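Local coordinates for protein Tv2483 (Treponema vincentii, PDB 6DET) that binds L-arginine with high selectivity as a family 3 extracellular solute-binding lipoprotein, probably delivering it to an ABC transporter, at residues L91-D97 with F221-Q225; V126-A130 with Y179-D183; R143-V147 with T186-V191; V192-Y196 with T216-T220. All coordinates share one frame; numbering follows the deposited sequence.

Interaction 1 of 4, residues L91-D97 with F221-Q225; sequences LNTGVID and FAFRQ
A222 and F223 meet L91 first: the methyl CD2 of L91 lies 3.6 Å from F223 C, against the backbone of F223. F223 itself brings its ring atom CD2 to 3.5 Å from D97 O, an oblique approach. R224 then carries most of the contact. Its CG packs on L91 CG at 3.7 Å, and a bend at chi3 (-73°) brings the guanidinium to the carbonyls of L91 and I96. There NH1 donates twice, to L91 O at 2.8 Å and to I96 O at 2.8 Å; the first acceptor lies in the guanidinium plane and the second is tilted from it by 18°. NH2 reaches D97 OD1 at 3.0 Å in a nearly straight salt bridge (171°), met on the anti side of a carboxylate turned perpendicular to the guanidinium. L91 O also accepts from G94 N within a Schellman motif, and R224 thus shares one of the carbonyls used in the helix-closing bonds. One water links R224 N with D97 O. The NE of R224 has a further salt bridge to D227, which helps fix the rotation of the group. Another water joins Q225 N to N92 OD1. The turn after helix 87-92 is thus tied to strand 215-223 and the residues after it, with strand 98-104 touching L91 through I99 and F223 through C98, strand 37-42 beside D97, and helix 228-243 against the F223 ring.

Interaction 2 of 4, residues V126-A130 with Y179-D183; sequences VVTLA and YEALD
Apolar contacts between L182 and the pair V127 and L129 make up most of this contact; no hydrogen bond crosses it. L182 points from the helix toward the strand, its CG anti to the backbone N (chi1 -167°), which sends both methyls to the strand backbone. L182 CD2 sits 3.9 Å from V127 O and equally far from T128 C, and it also meets V127 CG1 at 4.1 Å, the two side chains crossing at about a right angle. L129 instead slides past L182 in the opposite direction, and L129 CD2 lies 4.0 Å from L182 CG. One turn earlier in the helix, V127 CG1 comes obliquely to the Y179 ring, 4.5 Å from Y179 CE1.

The segment axes approach to 9.0 Å and diverge by 36°, the helix packing on one face of the sheet, as in an α/β lobe of the periplasmic-binding-protein fold. V127 also packs on L201, and Y207 of strand 207-209 touches V127, L129 and L182.

Contacts to polar atoms involve backbone carbonyls and D183. L129 CD1 lies 3.4 Å from L182 O, a nonbonded approach to a helix carbonyl, and L129 CD2 is 4.2 Å from D183 OD1, an oxygen that is hydrogen-bonded to the hydroxyl of Y207.

Interaction 3 of 4, residues R143-V147 with T186-V191; sequences RTIAV and TCDAIV
Strand 143-147 runs parallel to strand 189-191, their axes 33° apart, I145 bridging A189 and A146 bridging I190, and the side chains of each bridge share a face of the sheet. The chain passes from one strand to the other through strand 167-172 and helix 175-184, the α/β topology of a binding-protein lobe. On the face of I145 and A189, I145 CG1 stands 4.2 Å from A189 CB. Further along, V147 and V191 lie side by side and point the same way, V147 CG1 3.8 Å from V191 CG2. A146 and I190 point to the other face, where A146 CB lies 4.0 Å from I190 CG2 and 3.9 Å from C187 SG. The sulfur of C187 is placed between its backbone N and carbonyl carbon (chi1 66°), which turns it along the strand toward A146.

Before the parallel pairing begins, D188 takes the place of a backbone acceptor. Its OD2 receives T144 N at 3.0 Å, nearly straight (174°) and through the anti lone pair, while D188 N returns a bond to T144 O. The side chain of R143 crosses that of D188 at about a right angle, R143 CD 3.7 Å from D188 OD2, but R143 NH1 stays 4.4 Å from D188 OD1, beyond a salt bridge, with no N-H aimed at it. Beyond them, the sheet pairing reaches V191 N, which bonds A146 O at 3.0 Å.

Interaction 4 of 4, residues V192-Y196 with T216-T220; sequences VDLIY and TEYYT. With ARG (arginine), chain B.
The Y219 ring has D193 OD2 and I195 CG2 at its edge, near its plane, and the bound arginine N approaches it obliquely. D193 O lies over the centre of one face of the Y196 ring, 3.8 Å above it; CE1 of Y196 also lies 3.8 Å from CD of the ligand, in an oblique approach. I195 and Y219 slide past each other in opposite directions, I195 CG2 to Y219 CE2 at 3.6 Å.

The polar centre is D193 OD2, which accepts from two donors: Y219 OH at 2.7 Å and the ligand N at 2.8 Å. The tyrosine hydroxyl comes from the anti side, 27° out of the carboxylate plane, and the ring plane is turned 48° from that of the carboxylate. Y219 both borders the ligand and, through its hydroxyl, helps hold the carboxylate that receives the α-amino group. D193 OD1 lies 4.4 Å from E217 OE2; K124 forms salt bridges to both side chains and would offset their like charges.

The ligand is also hydrogen-bonded to S43, S104, R109, E148 and the carbonyls of S101 and G102. An aspartate at the end of a strand holding the α-amino group belongs to the amino-acid pocket between the two lobes of a family 3 solute-binding protein.

Overall arrangement
The four contacts are spread through the chain in a way consistent with a two-lobed fold around the arginine pocket. Interactions 2 and 3 form one unit, centres 7 Å apart: V127 N lies 2.9 Å from I190 O, a probable hydrogen bond, and L182 CD1 packs 3.6 Å from D188 O. Strand 189-193 carries on from interaction 3 into interaction 4, which holds three pocket residues; V127 CG2 meets V192 CG2 at 3.7 Å, joining interactions 2 and 4. Strand 215-223 leads from interaction 4 to interaction 1, centres 21 Å apart. The side chains of A222 in interaction 1 and V191 in interaction 3 come within about 8 and 9 Å of the bound arginine (nearest atoms).

Interaction 1 of 4, residues L91-D97 with F221-Q225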
loop_
_atom_site.group_PDB
_atom_site.type_symbol
_atom_site.label_atom_id
_atom_site.label_comp_id
_atom_site.label_asym_id
_atom_site.label_seq_id
_atom_site.Cartn_x
_atom_site.Cartn_y
_atom_site.Cartn_z
ATOM N N LEU A 91 -11.556 -4.074 9.953
ATOM C CA LEU A 91 -12.156 -4.902 8.912
ATOM C C LEU A 91 -13.004 -6.025 9.507
ATOM O O LEU A 91 -14.166 -6.225 9.116
ATOM C CB LEU A 91 -11.036 -5.464 8.037
ATOM C CG LEU A 91 -11.453 -6.367 6.868
ATOM C CD1 LEU A 91 -12.245 -5.567 5.857
ATOM C CD2 LEU A 91 -10.221 -7.005 6.216
ATOM N N ASN A 92 -12.436 -6.783 10.446
ATOM C CA ASN A 92 -13.128 -7.968 10.955
ATOM C C ASN A 92 -14.343 -7.627 11.810
ATOM O O ASN A 92 -15.286 -8.431 11.892
ATOM C CB ASN A 92 -12.140 -8.829 11.736
ATOM C CG ASN A 92 -11.266 -9.649 10.823
ATOM O OD1 ASN A 92 -11.578 -9.805 9.644
ATOM N ND2 ASN A 92 -10.174 -10.185 11.354
ATOM N N THR A 93 -14.346 -6.466 12.465
ATOM C CA THR A 93 -15.523 -6.014 13.196
ATOM C C THR A 93 -16.495 -5.244 12.316
ATOM O O THR A 93 -17.533 -4.804 12.807
ATOM C CB THR A 93 -15.110 -5.141 14.383
ATOM O OG1 THR A 93 -14.374 -4.001 13.916
ATOM C CG2 THR A 93 -14.249 -5.937 15.350
ATOM N N GLY A 94 -16.196 -5.059 11.038
ATOM C CA GLY A 94 -17.158 -4.455 10.136
ATOM C C GLY A 94 -17.183 -2.944 10.088
ATOM O O GLY A 94 -18.091 -2.382 9.460
ATOM N N VAL A 95 -16.225 -2.265 10.730
ATOM C CA VAL A 95 -16.136 -0.815 10.601
ATOM C C VAL A 95 -15.824 -0.426 9.162
ATOM O O VAL A 95 -16.366 0.566 8.648
ATOM C CB VAL A 95 -15.087 -0.246 11.577
ATOM C CG1 VAL A 95 -14.959 1.264 11.382
ATOM C CG2 VAL A 95 -15.479 -0.583 13.011
ATOM N N ILE A 96 -14.938 -1.182 8.501
ATOM C CA ILE A 96 -14.665 -1.044 7.075
ATOM C C ILE A 96 -15.005 -2.359 6.381
ATOM O O ILE A 96 -15.156 -3.400 7.018
ATOM C CB ILE A 96 -13.216 -0.653 6.791
ATOM C CG1 ILE A 96 -12.263 -1.739 7.314
ATOM C CG2 ILE A 96 -12.958 0.680 7.505
ATOM C CD1 ILE A 96 -10.712 -1.391 7.220
ATOM N N ASP A 97 -15.085 -2.293 5.050
ATOM C CA ASP A 97 -15.351 -3.473 4.218
ATOM C C ASP A 97 -14.107 -3.979 3.498
ATOM O O ASP A 97 -14.083 -5.140 3.054
ATOM C CB ASP A 97 -16.434 -3.153 3.177
ATOM C CG ASP A 97 -17.789 -2.850 3.823
ATOM O OD1 ASP A 97 -18.178 -3.574 4.762
ATOM O OD2 ASP A 97 -18.463 -1.899 3.387
ATOM N N PHE A 221 -6.146 -5.387 -2.705
ATOM C CA PHE A 221 -7.144 -4.827 -1.808
ATOM C C PHE A 221 -7.615 -5.965 -0.912
ATOM O O PHE A 221 -7.914 -7.060 -1.412
ATOM C CB PHE A 221 -8.304 -4.214 -2.575
ATOM C CG PHE A 221 -7.898 -3.196 -3.571
ATOM C CD1 PHE A 221 -7.057 -2.131 -3.206
ATOM C CD2 PHE A 221 -8.324 -3.286 -4.880
ATOM C CE1 PHE A 221 -6.686 -1.211 -4.160
ATOM C CE2 PHE A 221 -7.946 -2.354 -5.817
ATOM C CZ PHE A 221 -7.128 -1.320 -5.451
ATOM N N ALA A 222 -7.614 -5.733 0.403
ATOM C CA ALA A 222 -7.838 -6.781 1.404
ATOM C C ALA A 222 -9.281 -6.758 1.915
ATOM O O ALA A 222 -9.807 -5.690 2.252
ATOM C CB ALA A 222 -6.882 -6.606 2.589
ATOM N N PHE A 223 -9.878 -7.947 2.033
ATOM C CA PHE A 223 -11.268 -8.128 2.439
ATOM C C PHE A 223 -11.330 -9.141 3.567
ATOM O O PHE A 223 -10.372 -9.874 3.823
ATOM C CB PHE A 223 -12.130 -8.617 1.264
ATOM C CG PHE A 223 -12.294 -7.602 0.188
ATOM C CD1 PHE A 223 -11.258 -7.368 -0.705
ATOM C CD2 PHE A 223 -13.459 -6.872 0.068
ATOM C CE1 PHE A 223 -11.382 -6.438 -1.687
ATOM C CE2 PHE A 223 -13.577 -5.917 -0.925
ATOM C CZ PHE A 223 -12.502 -5.700 -1.794
ATOM N N ARG A 224 -12.496 -9.223 4.218
ATOM C CA ARG A 224 -12.679 -10.243 5.233
ATOM C C ARG A 224 -12.582 -11.616 4.589
ATOM O O ARG A 224 -12.979 -11.807 3.442
ATOM C CB ARG A 224 -14.054 -10.108 5.900
ATOM C CG ARG A 224 -14.155 -8.962 6.909
ATOM C CD ARG A 224 -15.605 -8.783 7.442
ATOM N NE ARG A 224 -16.441 -8.191 6.411
ATOM C CZ ARG A 224 -16.636 -6.890 6.241
ATOM N NH1 ARG A 224 -16.074 -6.006 7.058
ATOM N NH2 ARG A 224 -17.400 -6.471 5.237
ATOM N N GLN A 225 -12.072 -12.580 5.359
ATOM C CA GLN A 225 -11.772 -13.906 4.819
ATOM C C GLN A 225 -12.993 -14.556 4.182
ATOM O O GLN A 225 -12.901 -15.156 3.102
ATOM C CB GLN A 225 -11.225 -14.805 5.931
ATOM C CG GLN A 225 -9.859 -14.387 6.404
ATOM C CD GLN A 225 -9.462 -15.054 7.691
ATOM O OE1 GLN A 225 -9.997 -14.747 8.765
ATOM N NE2 GLN A 225 -8.527 -15.984 7.599
HETATM O O HOH W 1 -10.515 -11.229 7.674
HETATM O O HOH W 2 -14.780 -7.760 3.270
#

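Interaction 2 of 4, residues V126-A130 with Y179-D183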
loop_
_atom_site.group_PDB
_atom_site.type_symbol
_atom_site.label_atom_id
_atom_site.label_comp_id
_atom_site.label_asym_id
_atom_site.label_seq_id
_atom_site.Cartn_x
_atom_site.Cartn_y
_atom_site.Cartn_z
ATOM N N VAL A 126 15.414 0.831 0.531
ATOM C CA VAL A 126 16.045 1.472 1.681
ATOM C C VAL A 126 16.590 2.817 1.238
ATOM O O VAL A 126 17.329 2.904 0.244
ATOM C CB VAL A 126 17.150 0.598 2.283
ATOM C CG1 VAL A 126 17.822 1.347 3.437
ATOM C CG2 VAL A 126 16.556 -0.707 2.775
ATOM N N VAL A 127 16.238 3.860 1.988
ATOM C CA VAL A 127 16.597 5.233 1.662
ATOM C C VAL A 127 17.495 5.765 2.767
ATOM O O VAL A 127 17.243 5.525 3.954
ATOM C CB VAL A 127 15.347 6.124 1.476
ATOM C CG1 VAL A 127 15.732 7.584 1.223
ATOM C CG2 VAL A 127 14.475 5.593 0.306
ATOM N N THR A 128 18.563 6.460 2.367
ATOM C CA THR A 128 19.494 7.093 3.291
ATOM C C THR A 128 19.661 8.550 2.888
ATOM O O THR A 128 19.111 8.994 1.875
ATOM C CB THR A 128 20.866 6.397 3.298
ATOM O OG1 THR A 128 21.470 6.488 1.997
ATOM C CG2 THR A 128 20.730 4.948 3.667
ATOM N N LEU A 129 20.438 9.291 3.687
ATOM C CA LEU A 129 20.900 10.610 3.273
ATOM C C LEU A 129 22.023 10.464 2.252
ATOM O O LEU A 129 22.941 9.660 2.434
ATOM C CB LEU A 129 21.376 11.405 4.483
ATOM C CG LEU A 129 20.327 11.627 5.574
ATOM C CD1 LEU A 129 20.971 12.176 6.814
ATOM C CD2 LEU A 129 19.246 12.563 5.080
ATOM N N ALA A 130 21.949 11.255 1.177
ATOM C CA ALA A 130 22.788 11.009 0.008
ATOM C C ALA A 130 24.234 11.360 0.282
ATOM O O ALA A 130 25.143 10.828 -0.369
ATOM C CB ALA A 130 22.279 11.812 -1.188
ATOM N N TYR A 179 10.896 10.196 7.258
ATOM C CA TYR A 179 11.836 11.159 6.688
ATOM C C TYR A 179 12.318 12.144 7.735
ATOM O O TYR A 179 13.464 12.613 7.664
ATOM C CB TYR A 179 11.188 11.888 5.506
ATOM C CG TYR A 179 11.131 11.026 4.270
ATOM C CD1 TYR A 179 12.236 10.919 3.441
ATOM C CD2 TYR A 179 9.973 10.322 3.933
ATOM C CE1 TYR A 179 12.213 10.141 2.330
ATOM C CE2 TYR A 179 9.938 9.511 2.793
ATOM C CZ TYR A 179 11.075 9.435 2.001
ATOM O OH TYR A 179 11.109 8.657 0.871
ATOM N N GLU A 180 11.473 12.453 8.717
ATOM C CA GLU A 180 11.894 13.338 9.803
ATOM C C GLU A 180 13.006 12.702 10.621
ATOM O O GLU A 180 13.962 13.382 11.014
ATOM C CB GLU A 180 10.715 13.668 10.711
ATOM C CG GLU A 180 9.681 14.575 10.092
ATOM C CD GLU A 180 8.386 14.595 10.882
ATOM O OE1 GLU A 180 8.373 14.102 12.033
ATOM O OE2 GLU A 180 7.379 15.102 10.347
ATOM N N ALA A 181 12.886 11.408 10.918
ATOM C CA ALA A 181 13.943 10.724 11.654
ATOM C C ALA A 181 15.209 10.639 10.811
ATOM O O ALA A 181 16.322 10.761 11.336
ATOM C CB ALA A 181 13.472 9.332 12.072
ATOM N N LEU A 182 15.050 10.460 9.496
ATOM C CA LEU A 182 16.203 10.421 8.604
ATOM C C LEU A 182 16.897 11.776 8.556
ATOM O O LEU A 182 18.134 11.848 8.584
ATOM C CB LEU A 182 15.774 9.977 7.198
ATOM C CG LEU A 182 16.908 9.597 6.246
ATOM C CD1 LEU A 182 17.722 8.441 6.807
ATOM C CD2 LEU A 182 16.388 9.257 4.866
ATOM N N ASP A 183 16.121 12.859 8.482
ATOM C CA ASP A 183 16.704 14.194 8.598
ATOM C C ASP A 183 17.274 14.424 9.993
ATOM O O ASP A 183 18.286 15.121 10.147
ATOM C CB ASP A 183 15.644 15.256 8.272
ATOM C CG ASP A 183 15.029 15.081 6.884
ATOM O OD1 ASP A 183 15.618 14.382 6.029
ATOM O OD2 ASP A 183 13.942 15.649 6.644
#

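Interaction 3 of 4, residues R143-V147 with T186-V191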
loop_
_atom_site.group_PDB
_atom_site.type_symbol
_atom_site.label_atom_id
_atom_site.label_comp_id
_atom_site.label_asym_id
_atom_site.label_seq_id
_atom_site.Cartn_x
_atom_site.Cartn_y
_atom_site.Cartn_z
ATOM N N ARG A 143 23.165 -0.376 12.393
ATOM C CA ARG A 143 22.507 0.903 12.205
ATOM C C ARG A 143 21.102 0.819 12.782
ATOM O O ARG A 143 20.614 -0.254 13.130
ATOM C CB ARG A 143 22.422 1.279 10.723
ATOM C CG ARG A 143 23.738 1.285 9.978
ATOM C CD ARG A 143 24.601 2.475 10.315
ATOM N NE ARG A 143 25.758 2.509 9.433
ATOM C CZ ARG A 143 26.788 3.337 9.567
ATOM N NH1 ARG A 143 26.817 4.221 10.557
ATOM N NH2 ARG A 143 27.793 3.280 8.705
ATOM N N THR A 144 20.452 1.969 12.853
ATOM C CA THR A 144 19.038 2.053 13.184
ATOM C C THR A 144 18.250 2.382 11.931
ATOM O O THR A 144 18.569 3.344 11.223
ATOM C CB THR A 144 18.819 3.120 14.254
ATOM O OG1 THR A 144 19.512 2.716 15.429
ATOM C CG2 THR A 144 17.338 3.309 14.566
ATOM N N ILE A 145 17.200 1.609 11.674
ATOM C CA ILE A 145 16.410 1.763 10.464
ATOM C C ILE A 145 14.953 1.914 10.860
ATOM O O ILE A 145 14.435 1.121 11.657
ATOM C CB ILE A 145 16.578 0.572 9.509
ATOM C CG1 ILE A 145 18.068 0.355 9.221
ATOM C CG2 ILE A 145 15.745 0.814 8.232
ATOM C CD1 ILE A 145 18.352 -0.813 8.315
ATOM N N ALA A 146 14.299 2.931 10.312
ATOM C CA ALA A 146 12.914 3.228 10.657
ATOM C C ALA A 146 12.001 2.609 9.615
ATOM O O ALA A 146 12.309 2.597 8.416
ATOM C CB ALA A 146 12.646 4.735 10.752
ATOM N N VAL A 147 10.877 2.088 10.091
ATOM C CA VAL A 147 9.866 1.501 9.222
ATOM C C VAL A 147 8.514 2.004 9.693
ATOM O O VAL A 147 8.324 2.328 10.870
ATOM C CB VAL A 147 9.914 -0.045 9.222
ATOM C CG1 VAL A 147 11.321 -0.530 8.888
ATOM C CG2 VAL A 147 9.433 -0.627 10.567
ATOM N N THR A 186 17.830 10.401 14.025
ATOM C CA THR A 186 17.194 9.405 14.880
ATOM C C THR A 186 17.350 8.008 14.299
ATOM O O THR A 186 17.315 7.011 15.030
ATOM C CB THR A 186 15.716 9.776 15.035
ATOM O OG1 THR A 186 15.630 11.023 15.741
ATOM C CG2 THR A 186 14.926 8.702 15.772
ATOM N N CYS A 187 17.499 7.922 12.986
ATOM C CA CYS A 187 17.817 6.670 12.320
ATOM C C CYS A 187 18.810 6.975 11.210
ATOM O O CYS A 187 18.986 8.125 10.812
ATOM C CB CYS A 187 16.573 6.001 11.754
ATOM S SG CYS A 187 15.826 6.954 10.431
ATOM N N ASP A 188 19.450 5.920 10.707
ATOM C CA ASP A 188 20.416 6.016 9.619
ATOM C C ASP A 188 19.817 5.696 8.261
ATOM O O ASP A 188 20.407 6.049 7.233
ATOM C CB ASP A 188 21.574 5.051 9.865
ATOM C CG ASP A 188 22.217 5.253 11.213
ATOM O OD1 ASP A 188 22.969 6.229 11.328
ATOM O OD2 ASP A 188 21.980 4.428 12.126
ATOM N N ALA A 189 18.682 5.014 8.242
ATOM C CA ALA A 189 18.009 4.656 7.008
ATOM C C ALA A 189 16.545 4.412 7.324
ATOM O O ALA A 189 16.174 4.232 8.488
ATOM C CB ALA A 189 18.614 3.412 6.384
ATOM N N ILE A 190 15.733 4.363 6.262
ATOM C CA ILE A 190 14.311 4.045 6.347
ATOM C C ILE A 190 13.937 3.073 5.237
ATOM O O ILE A 190 14.579 3.012 4.181
ATOM C CB ILE A 190 13.418 5.294 6.252
ATOM C CG1 ILE A 190 13.434 5.883 4.833
ATOM C CG2 ILE A 190 13.834 6.323 7.310
ATOM C CD1 ILE A 190 12.580 7.109 4.646
ATOM N N VAL A 191 12.861 2.340 5.479
ATOM C CA VAL A 191 12.216 1.490 4.472
ATOM C C VAL A 191 10.972 2.206 3.969
ATOM O O VAL A 191 10.151 2.688 4.767
ATOM C CB VAL A 191 11.836 0.114 5.043
ATOM C CG1 VAL A 191 11.102 -0.721 3.971
ATOM C CG2 VAL A 191 13.031 -0.610 5.513
#

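Interaction 4 of 4, residues V192-Y196 with T216-T220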
loop_
_atom_site.group_PDB
_atom_site.type_symbol
_atom_site.label_atom_id
_atom_site.label_comp_id
_atom_site.label_asym_id
_atom_site.label_seq_id
_atom_site.Cartn_x
_atom_site.Cartn_y
_atom_site.Cartn_z
ATOM N N VAL A 192 10.819 2.278 2.646
ATOM C CA VAL A 192 9.617 2.826 2.033
ATOM C C VAL A 192 9.240 1.909 0.880
ATOM O O VAL A 192 10.035 1.070 0.441
ATOM C CB VAL A 192 9.811 4.276 1.544
ATOM C CG1 VAL A 192 10.107 5.207 2.722
ATOM C CG2 VAL A 192 10.964 4.377 0.540
ATOM N N ASP A 193 7.995 2.046 0.412
ATOM C CA ASP A 193 7.557 1.325 -0.779
ATOM C C ASP A 193 7.908 2.158 -2.001
ATOM O O ASP A 193 7.663 3.373 -2.039
ATOM C CB ASP A 193 6.050 1.029 -0.800
ATOM C CG ASP A 193 5.605 0.004 0.234
ATOM O OD1 ASP A 193 6.440 -0.646 0.893
ATOM O OD2 ASP A 193 4.360 -0.177 0.363
ATOM N N LEU A 194 8.488 1.494 -3.002
ATOM C CA LEU A 194 8.783 2.162 -4.260
ATOM C C LEU A 194 7.577 2.913 -4.810
ATOM O O LEU A 194 7.698 4.073 -5.222
ATOM C CB LEU A 194 9.277 1.128 -5.280
ATOM C CG LEU A 194 9.636 1.678 -6.656
ATOM C CD1 LEU A 194 10.808 2.633 -6.551
ATOM C CD2 LEU A 194 9.977 0.513 -7.582
ATOM N N ILE A 195 6.394 2.274 -4.823
ATOM C CA ILE A 195 5.249 2.814 -5.563
ATOM C C ILE A 195 4.875 4.212 -5.065
ATOM O O ILE A 195 4.628 5.127 -5.864
ATOM C CB ILE A 195 4.044 1.850 -5.478
ATOM C CG1 ILE A 195 4.256 0.676 -6.452
ATOM C CG2 ILE A 195 2.738 2.567 -5.767
ATOM C CD1 ILE A 195 4.049 1.037 -7.950
ATOM N N TYR A 196 4.789 4.398 -3.750
ATOM C CA TYR A 196 4.368 5.713 -3.267
ATOM C C TYR A 196 5.520 6.693 -3.214
ATOM O O TYR A 196 5.282 7.877 -2.942
ATOM C CB TYR A 196 3.636 5.625 -1.894
ATOM C CG TYR A 196 4.437 5.190 -0.671
ATOM C CD1 TYR A 196 4.112 4.019 0.024
ATOM C CD2 TYR A 196 5.456 5.997 -0.161
ATOM C CE1 TYR A 196 4.813 3.643 1.147
ATOM C CE2 TYR A 196 6.173 5.628 0.952
ATOM C CZ TYR A 196 5.857 4.471 1.618
ATOM O OH TYR A 196 6.567 4.123 2.745
ATOM N N THR A 216 10.332 -7.936 -3.202
ATOM C CA THR A 216 9.537 -7.729 -4.397
ATOM C C THR A 216 8.147 -8.261 -4.091
ATOM O O THR A 216 8.013 -9.340 -3.503
ATOM C CB THR A 216 10.164 -8.408 -5.627
ATOM O OG1 THR A 216 9.255 -8.336 -6.718
ATOM C CG2 THR A 216 10.482 -9.837 -5.345
ATOM N N GLU A 217 7.129 -7.473 -4.427
ATOM C CA GLU A 217 5.802 -7.645 -3.843
ATOM C C GLU A 217 4.741 -7.343 -4.880
ATOM O O GLU A 217 5.010 -6.762 -5.940
ATOM C CB GLU A 217 5.529 -6.679 -2.653
ATOM C CG GLU A 217 6.557 -6.596 -1.609
ATOM C CD GLU A 217 6.286 -5.511 -0.546
ATOM O OE1 GLU A 217 7.051 -5.508 0.441
ATOM O OE2 GLU A 217 5.416 -4.619 -0.705
ATOM N N TYR A 218 3.508 -7.666 -4.498
ATOM C CA TYR A 218 2.301 -7.215 -5.158
ATOM C C TYR A 218 1.422 -6.480 -4.165
ATOM O O TYR A 218 1.402 -6.819 -2.975
ATOM C CB TYR A 218 1.486 -8.368 -5.717
ATOM C CG TYR A 218 2.328 -9.283 -6.561
ATOM C CD1 TYR A 218 2.657 -8.939 -7.863
ATOM C CD2 TYR A 218 2.806 -10.483 -6.050
ATOM C CE1 TYR A 218 3.443 -9.772 -8.633
ATOM C CE2 TYR A 218 3.585 -11.323 -6.816
ATOM C CZ TYR A 218 3.904 -10.964 -8.107
ATOM O OH TYR A 218 4.685 -11.802 -8.874
ATOM N N TYR A 219 0.733 -5.467 -4.665
ATOM C CA TYR A 219 -0.304 -4.764 -3.930
ATOM C C TYR A 219 -1.643 -5.410 -4.267
ATOM O O TYR A 219 -1.853 -5.873 -5.392
ATOM C CB TYR A 219 -0.376 -3.296 -4.333
ATOM C CG TYR A 219 0.662 -2.345 -3.716
ATOM C CD1 TYR A 219 1.451 -2.725 -2.650
ATOM C CD2 TYR A 219 0.744 -1.057 -4.184
ATOM C CE1 TYR A 219 2.352 -1.779 -2.047
ATOM C CE2 TYR A 219 1.621 -0.124 -3.629
ATOM C CZ TYR A 219 2.412 -0.501 -2.567
ATOM O OH TYR A 219 3.230 0.455 -1.988
ATOM N N THR A 220 -2.551 -5.372 -3.304
ATOM C CA THR A 220 -3.900 -5.907 -3.455
ATOM C C THR A 220 -4.865 -5.003 -2.699
ATOM O O THR A 220 -4.473 -3.971 -2.116
ATOM C CB THR A 220 -3.953 -7.361 -2.949
ATOM O OG1 THR A 220 -5.247 -7.943 -3.186
ATOM C CG2 THR A 220 -3.656 -7.436 -1.474
HETATM N N ARG B . 2.529 -1.781 1.787
HETATM C CA ARG B . 2.290 -1.371 3.195
HETATM C C ARG B . 1.473 -2.447 3.902
HETATM O O ARG B . 0.814 -3.244 3.207
HETATM C CB ARG B . 1.549 -0.037 3.262
HETATM C CG ARG B . 2.348 1.156 2.748
HETATM C CD ARG B . 1.567 2.467 2.743
HETATM N NE ARG B . 1.229 2.862 4.096
HETATM C CZ ARG B . 0.011 2.810 4.624
HETATM N NH1 ARG B . -0.135 3.167 5.903
HETATM N NH2 ARG B . -1.036 2.395 3.910
HETATM O OXT ARG B . 1.461 -2.500 5.140
#